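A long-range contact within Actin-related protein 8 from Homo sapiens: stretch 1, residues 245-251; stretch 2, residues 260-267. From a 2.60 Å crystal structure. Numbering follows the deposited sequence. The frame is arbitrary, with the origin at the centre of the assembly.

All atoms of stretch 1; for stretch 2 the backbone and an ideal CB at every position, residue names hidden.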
# COMPACT_ATOMS: atom_id res chain seq x y z
N LEU A 245 -16.21 5.78 11.45
CA LEU A 245 -16.93 4.54 11.70
C LEU A 245 -16.42 3.84 12.95
O LEU A 245 -15.39 3.17 12.92
CB LEU A 245 -16.79 3.59 10.51
CG LEU A 245 -17.62 3.92 9.27
CD1 LEU A 245 -18.11 5.36 9.31
CD2 LEU A 245 -16.81 3.66 8.01
N SER A 246 -17.14 4.00 14.06
CA SER A 246 -16.70 3.40 15.32
C SER A 246 -16.57 1.88 15.23
O SER A 246 -15.61 1.30 15.74
CB SER A 246 -17.62 3.80 16.48
OG SER A 246 -18.86 3.10 16.42
N SER A 247 -17.54 1.24 14.58
CA SER A 247 -17.51 -0.21 14.38
C SER A 247 -17.56 -0.54 12.90
O SER A 247 -18.42 -0.02 12.17
CB SER A 247 -18.66 -0.91 15.11
OG SER A 247 -18.34 -1.10 16.48
N THR A 248 -16.67 -1.40 12.44
CA THR A 248 -16.59 -1.67 11.02
C THR A 248 -15.53 -2.71 10.73
O THR A 248 -14.56 -2.86 11.48
CB THR A 248 -16.26 -0.37 10.23
OG1 THR A 248 -16.23 -0.62 8.83
CG2 THR A 248 -14.91 0.20 10.66
N CYS A 249 -15.73 -3.46 9.65
CA CYS A 249 -14.66 -4.27 9.12
C CYS A 249 -13.76 -3.37 8.25
O CYS A 249 -14.25 -2.65 7.37
CB CYS A 249 -15.23 -5.43 8.30
SG CYS A 249 -14.00 -6.52 7.57
N ILE A 250 -12.45 -3.37 8.53
CA ILE A 250 -11.50 -2.54 7.80
C ILE A 250 -10.64 -3.38 6.89
O ILE A 250 -10.09 -4.41 7.30
CB ILE A 250 -10.50 -1.84 8.72
CG1 ILE A 250 -11.20 -1.34 9.96
CG2 ILE A 250 -9.77 -0.71 7.95
CD1 ILE A 250 -12.40 -0.48 9.63
N VAL A 251 -10.47 -2.91 5.66
CA VAL A 251 -9.59 -3.57 4.71
C VAL A 251 -8.62 -2.53 4.20
O VAL A 251 -9.02 -1.53 3.62
CB VAL A 251 -10.37 -4.12 3.51
CG1 VAL A 251 -9.41 -4.83 2.58
CG2 VAL A 251 -11.47 -5.06 3.97
N UNK A 260 -6.97 -7.25 6.73
CA UNK A 260 -8.38 -7.34 7.08
C UNK A 260 -8.51 -7.46 8.59
O UNK A 260 -7.70 -8.12 9.25
CB UNK A 260 -9.05 -8.53 6.38
N UNK A 261 -9.53 -6.81 9.16
CA UNK A 261 -9.83 -7.02 10.56
C UNK A 261 -11.12 -6.35 10.96
O UNK A 261 -11.65 -5.50 10.23
CB UNK A 261 -8.68 -6.51 11.43
N UNK A 262 -11.66 -6.74 12.10
CA UNK A 262 -12.88 -6.13 12.59
C UNK A 262 -12.57 -5.24 13.77
O UNK A 262 -11.91 -5.65 14.72
CB UNK A 262 -13.91 -7.20 12.97
N UNK A 263 -13.05 -4.01 13.69
CA UNK A 263 -12.75 -3.02 14.71
C UNK A 263 -14.04 -2.56 15.33
O UNK A 263 -15.00 -2.24 14.63
CB UNK A 263 -11.97 -1.84 14.13
N UNK A 264 -14.05 -2.55 16.66
CA UNK A 264 -15.22 -2.17 17.44
C UNK A 264 -14.80 -1.19 18.52
O UNK A 264 -14.20 -1.58 19.53
CB UNK A 264 -15.90 -3.40 18.05
N UNK A 265 -15.08 0.09 18.29
CA UNK A 265 -14.77 1.16 19.24
C UNK A 265 -13.30 1.20 19.65
O UNK A 265 -12.98 1.07 20.83
CB UNK A 265 -15.64 1.00 20.49
N UNK A 266 -12.42 1.38 18.67
CA UNK A 266 -11.00 1.54 18.96
C UNK A 266 -10.30 0.22 19.25
O UNK A 266 -9.14 0.19 19.67
CB UNK A 266 -10.82 2.49 20.15
N UNK A 267 -10.99 -0.89 19.02
CA UNK A 267 -10.37 -2.17 19.28
C UNK A 267 -10.39 -3.10 18.08
O UNK A 267 -11.45 -3.45 17.56
CB UNK A 267 -11.06 -2.85 20.46

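Stretch 2 runs antiparallel to stretch 1, with strand 260-264 paired to strand 247-251. Side chains alternate between two faces. Ser-247, Cys-249 and Val-251 lie on one face, Thr-248 and Ile-250 on the other.

Position 260 has extended backbone angles and pairs with Val-251 in a non-hydrogen-bonded bridge. The ideal CB lies 4.9 Å from Val-251 CG2 and 5.5 Å from Cys-249 SG. Stretch 1 offers an apolar surface here, so valine, isoleucine, leucine or another apolar residue would suit. The deposited residue is Val-260. Its CG1 reaches both neighbours, at 4.1 Å from Cys-249 SG and 4.3 Å from Val-251 CG2.

Position 261 pairs with Ile-250 in a hydrogen-bonded bridge. Its N donates to Ile-250 O (3.1 Å), and its O accepts from Ile-250 N (2.8 Å). The CB is on the face of Thr-248 and Ile-250, but the ideal CB is 4.8 Å from Ile-250 O, its nearest atom of stretch 1. Many residues would fit. The deposited residue is Cys-261, chi1 p; its SG lies 4.6 Å from Ile-250 CB.

Position 262 returns to the face of Cys-249, its non-hydrogen-bonded partner. The ideal CB is 4.9 Å from Cys-249 CA. Small or medium apolar residues such as alanine, cysteine or valine would suit. The deposited residue is Cys-262, and its SG packs 4.2 Å from Cys-249 CB. The two sulfurs are too far apart for a disulfide.

Position 263 pairs with Thr-248. Its N donates to Thr-248 O and its O accepts from Thr-248 N, both at 2.9 Å. Its O also meets Ser-247 CA at 3.2 Å, in a CA-H...O contact. The ideal CB lies 4.3 Å from Ile-250 CG1, which favours an apolar side chain; valine and isoleucine, common in strands, both fit. The deposited residue is Val-263, whose CG2 packs 4.0 Å from Ile-250 CG1.

Position 264 faces Ser-247, with the ideal CB 3.7 Å from Ser-247 OG. A hydroxyl so near suits a polar residue, though the aliphatic start of a longer chain could also lie beside it. The deposited residue is Glu-264. Its CG is 3.0 Å from Ser-247 OG, a tight contact, while its carboxylate finds partners beyond this contact.

Position 265 leaves the strand with positive phi (55°), so glycine, asparagine or aspartate would be likely. Its N donates to Ser-246 O (2.9 Å). CA-to-CB points sideways, but a polar chain could reach the serines. The deposited residue is Asp-265. Its OD1 lies 3.5 Å from Ser-246 OG.

Position 266 also has positive phi (78°), and its ideal CB points away from stretch 1. Glycine is favoured, and Gly-266 is deposited. A water oxygen lies 3.0 Å from Gly-266 N, whose proton it accepts, and 2.7 Å from Ser-246 O, to which it donates.

Position 267 is out of reach of stretch 1, so the choice is open. It is Val-267, whose O accepts from Glu-264 N (2.9 Å), closing the turn.

Stretch 2 (260-267) VCCVEDGV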
# COMPACT_ATOMS: atom_id res chain seq x y z
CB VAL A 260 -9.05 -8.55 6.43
CG1 VAL A 260 -10.56 -8.43 6.52
CG2 VAL A 260 -8.64 -8.64 4.98
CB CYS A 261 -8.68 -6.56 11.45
SG CYS A 261 -8.61 -4.77 11.78
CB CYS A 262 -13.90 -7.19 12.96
SG CYS A 262 -14.50 -8.05 11.51
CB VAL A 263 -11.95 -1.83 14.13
CG1 VAL A 263 -11.94 -0.66 15.09
CG2 VAL A 263 -10.54 -2.27 13.80
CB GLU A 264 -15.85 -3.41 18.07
CG GLU A 264 -17.35 -3.34 18.24
CD GLU A 264 -17.95 -4.69 18.57
OE1 GLU A 264 -17.17 -5.64 18.80
OE2 GLU A 264 -19.20 -4.80 18.62
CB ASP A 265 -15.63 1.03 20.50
CG ASP A 265 -17.09 0.73 20.18
OD1 ASP A 265 -17.67 1.43 19.31
OD2 ASP A 265 -17.64 -0.21 20.79
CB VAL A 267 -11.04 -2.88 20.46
CG1 VAL A 267 -10.28 -4.14 20.81
CG2 VAL A 267 -11.09 -1.95 21.64
O HOH W 1 -13.25 2.60 16.04
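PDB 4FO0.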